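Local coordinates for nitrogenase molybdenum-iron protein beta chain (Clostridium pasteurianum, PDB 4WES) that forms, together with the alpha chain with which it shares an [8Fe-7S] cluster, the molybdenum-iron component of nitrogenase, which reduces dinitrogen to ammonium, at residues Ala326-Ile331 / Lys352-Met357. Sequence-based numbering, arbitrary orientation. Where two conformers were deposited one is given.
Sequences ALSKFI and KEIDAM
Met357 and Ile354 of 352-357 reach across to Ser328 and Lys329 of 326-331 between two helical segments that run nearly parallel, with 7° between their axes and a closest axial approach of 10.1 Å. The backbones come nearest where the CA atoms of Lys329 and Met357 lie 6.8 Å apart. Met357 makes the largest single contribution, its sulfur laid against the backbone of the facing helix: SD is 3.4 Å from Lys329 N and 3.6 Å from Lys329 CA. Its CG sits between the backbone N and the carbonyl carbon (chi1 68°), and an extended chi2 then carries SD straight out to the neighbouring helix. At chi3 the chain bends, which leaves the methyl CE alongside Lys329, 4.0 Å from its CB. The same sulfur also touches Ser328, at 3.8 Å from CB, so that it rests over the link between two consecutive residues. Beside it, in one of the two conformers of Ile354, the terminal methyl CD1 lies against the side chain of Ser328, 3.6 Å from OG and 3.7 Å from CB. Ser328 is buried, and its hydroxyl, which borders the Ile354 methyl, is hydrogen-bonded to Ile324 O one turn earlier in its own helix. Of the Lys329 side chain, CB is the part that touches Met357; the rest leads away, and NZ forms a salt bridge with Glu333. On the side facing the sheet, Ser328 and Ile354 both pack on Val341 of strand 337-343. Van der Waals packing thus joins helices 321-333 and 348-360, successive connections between strands 314-318, 337-343 and 367-370 on one face of a parallel sheet, as right-handed beta-alpha-beta crossovers place them in a Rossmann-like alpha/beta domain.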
ATOM      1  N   ALA B 326      14.132 -17.573  -2.900  1.00  9.72           N
ATOM      2  CA  ALA B 326      12.915 -17.724  -3.690  1.00  9.84           C
ATOM      3  C   ALA B 326      12.398 -16.368  -4.223  1.00  8.85           C
ATOM      4  O   ALA B 326      11.969 -16.276  -5.382  1.00 10.28           O
ATOM      5  CB  ALA B 326      11.863 -18.417  -2.860  1.00 10.52           C
ATOM      6  N   LEU B 327      12.463 -15.316  -3.392  1.00  9.24           N
ATOM      7  CA  LEU B 327      12.022 -14.000  -3.856  1.00  9.16           C
ATOM      8  C   LEU B 327      12.913 -13.515  -4.983  1.00  9.56           C
ATOM      9  O   LEU B 327      12.412 -12.884  -5.923  1.00  9.45           O
ATOM     10  CB  LEU B 327      11.969 -13.009  -2.702  1.00  9.95           C
ATOM     11  CG  LEU B 327      11.548 -11.594  -3.074  1.00 11.10           C
ATOM     12  CD1 LEU B 327      10.160 -11.595  -3.684  1.00 12.84           C
ATOM     13  CD2 LEU B 327      11.609 -10.703  -1.846  1.00 13.54           C
ATOM     14  N   SER B 328      14.219 -13.747  -4.894  1.00  9.45           N
ATOM     15  CA  SER B 328      15.099 -13.338  -5.984  1.00 10.13           C
ATOM     16  C   SER B 328      14.737 -14.001  -7.290  1.00  9.56           C
ATOM     17  O   SER B 328      14.737 -13.381  -8.359  1.00  9.74           O
ATOM     18  CB  SER B 328      16.559 -13.640  -5.617  1.00 10.78           C
ATOM     19  OG  SER B 328      17.010 -12.818  -4.545  1.00 12.38           O
ATOM     20  N   LYS B 329      14.401 -15.297  -7.225  1.00  9.28           N
ATOM     21  CA  LYS B 329      13.924 -15.982  -8.431  1.00  9.93           C
ATOM     22  C   LYS B 329      12.655 -15.307  -8.955  1.00  9.62           C
ATOM     23  O   LYS B 329      12.506 -15.112 -10.149  1.00  9.83           O
ATOM     24  CB  LYS B 329      13.688 -17.483  -8.115  1.00 11.14           C
ATOM     25  CG  LYS B 329      13.188 -18.288  -9.302  1.00 10.83           C
ATOM     26  CD  LYS B 329      14.193 -18.371 -10.434  1.00 15.81           C
ATOM     27  CE  LYS B 329      13.859 -19.541 -11.407  1.00 24.21           C
ATOM     28  NZ  LYS B 329      12.787 -19.095 -12.280  1.00 30.98           N
ATOM     29  N   PHE B 330      11.731 -14.976  -8.053  1.00  9.09           N
ATOM     30  CA  PHE B 330      10.476 -14.344  -8.484  1.00  9.22           C
ATOM     31  C   PHE B 330      10.752 -12.984  -9.129  1.00  8.64           C
ATOM     32  O   PHE B 330      10.123 -12.634 -10.134  1.00  9.46           O
ATOM     33  CB  PHE B 330       9.525 -14.242  -7.312  1.00  9.01           C
ATOM     34  CG  PHE B 330       8.135 -13.758  -7.667  1.00  9.11           C
ATOM     35  CD1 PHE B 330       7.518 -14.117  -8.850  1.00  9.62           C
ATOM     36  CD2 PHE B 330       7.408 -13.004  -6.775  1.00 10.21           C
ATOM     37  CE1 PHE B 330       6.228 -13.720  -9.132  1.00  9.77           C
ATOM     38  CE2 PHE B 330       6.112 -12.595  -7.051  1.00 11.09           C
ATOM     39  CZ  PHE B 330       5.514 -12.964  -8.239  1.00 10.50           C
ATOM     40  N   ILE B 331      11.682 -12.216  -8.567  1.00  8.81           N
ATOM     41  CA  ILE B 331      12.057 -10.943  -9.186  1.00  9.03           C
ATOM     42  C   ILE B 331      12.515 -11.149 -10.651  1.00  9.28           C
ATOM     43  O   ILE B 331      12.102 -10.420 -11.545  1.00  9.06           O
ATOM     44  CB  ILE B 331      13.133 -10.247  -8.317  1.00  9.17           C
ATOM     45  CG1 ILE B 331      12.561  -9.795  -6.990  1.00  9.64           C
ATOM     46  CG2 ILE B 331      13.805  -9.113  -9.076  1.00  9.57           C
ATOM     47  CD1 ILE B 331      11.412  -8.842  -7.026  1.00 13.73           C
ATOM     48  N   LYS B 352      25.615 -19.684  -3.907  1.00 13.76           N
ATOM     49  CA  LYS B 352      25.550 -20.555  -5.074  0.51 13.69           C
ATOM     50  C   LYS B 352      24.215 -20.443  -5.797  1.00 14.14           C
ATOM     51  O   LYS B 352      24.182 -20.343  -7.028  1.00 14.85           O
ATOM     52  CB  LYS B 352      25.791 -22.001  -4.658  0.51 14.89           C
ATOM     53  CG  LYS B 352      27.233 -22.292  -4.306  0.51 15.85           C
ATOM     54  CD  LYS B 352      27.391 -23.726  -3.825  0.51 19.41           C
ATOM     55  CE  LYS B 352      28.721 -23.975  -3.138  0.51 23.25           C
ATOM     56  NZ  LYS B 352      28.649 -25.269  -2.409  0.51 35.82           N
ATOM     57  N   GLU B 353      23.110 -20.465  -5.049  1.00 13.16           N
ATOM     58  CA  GLU B 353      21.801 -20.439  -5.679  1.00 14.62           C
ATOM     59  C   GLU B 353      21.517 -19.109  -6.363  1.00 13.30           C
ATOM     60  O   GLU B 353      20.966 -19.082  -7.460  1.00 14.41           O
ATOM     61  CB  GLU B 353      20.713 -20.779  -4.677  1.00 15.92           C
ATOM     62  CG  GLU B 353      20.836 -22.160  -4.100  1.00 18.16           C
ATOM     63  CD  GLU B 353      20.543 -23.210  -5.106  1.00 27.96           C
ATOM     64  OE1 GLU B 353      19.449 -23.170  -5.717  1.00 48.08           O
ATOM     65  OE2 GLU B 353      21.404 -24.096  -5.268  1.00 57.44           O
ATOM     66  N   ILE B 354      21.841 -18.003  -5.714  1.00 12.39           N
ATOM     67  CA  ILE B 354      21.615 -16.667  -6.269  0.52 11.97           C
ATOM     68  C   ILE B 354      22.494 -16.468  -7.505  1.00 12.80           C
ATOM     69  O   ILE B 354      22.054 -16.017  -8.564  1.00 13.60           O
ATOM     70  CB  ILE B 354      21.933 -15.524  -5.249  0.52 10.71           C
ATOM     71  CG1 ILE B 354      21.039 -15.519  -3.998  0.52 10.16           C
ATOM     72  CG2 ILE B 354      21.822 -14.171  -5.934  0.52 11.72           C
ATOM     73  CD1 ILE B 354      19.545 -15.377  -4.255  0.52 10.34           C
ATOM     74  N   ASP B 355      23.773 -16.798  -7.365  1.00 13.79           N
ATOM     75  CA  ASP B 355      24.666 -16.658  -8.500  1.00 14.26           C
ATOM     76  C   ASP B 355      24.156 -17.456  -9.697  1.00 14.62           C
ATOM     77  O   ASP B 355      24.210 -16.992 -10.846  1.00 15.29           O
ATOM     78  CB  ASP B 355      26.088 -17.099  -8.159  1.00 16.07           C
ATOM     79  CG  ASP B 355      26.866 -16.100  -7.303  1.00 20.40           C
ATOM     80  OD1 ASP B 355      26.441 -14.949  -7.133  1.00 23.19           O
ATOM     81  OD2 ASP B 355      27.980 -16.490  -6.839  1.00 24.93           O
ATOM     82  N   ALA B 356      23.689 -18.675  -9.424  1.00 14.07           N
ATOM     83  CA  ALA B 356      23.238 -19.532 -10.515  1.00 15.59           C
ATOM     84  C   ALA B 356      22.004 -18.977 -11.226  1.00 15.08           C
ATOM     85  O   ALA B 356      21.930 -19.033 -12.466  1.00 15.88           O
ATOM     86  CB  ALA B 356      22.954 -20.942 -10.008  1.00 17.31           C
ATOM     87  N   MET B 357      21.031 -18.446 -10.490  1.00 13.34           N
ATOM     88  CA  MET B 357      19.846 -17.899 -11.160  1.00 13.28           C
ATOM     89  C   MET B 357      20.183 -16.627 -11.936  1.00 13.28           C
ATOM     90  O   MET B 357      19.605 -16.402 -12.995  1.00 14.62           O
ATOM     91  CB  MET B 357      18.660 -17.722 -10.208  1.00 14.19           C
ATOM     92  CG  MET B 357      18.868 -16.636  -9.166  1.00 12.36           C
ATOM     93  SD  MET B 357      17.491 -16.441  -8.036  1.00 12.84           S
ATOM     94  CE  MET B 357      17.545 -17.997  -7.153  1.00 13.94           C
TER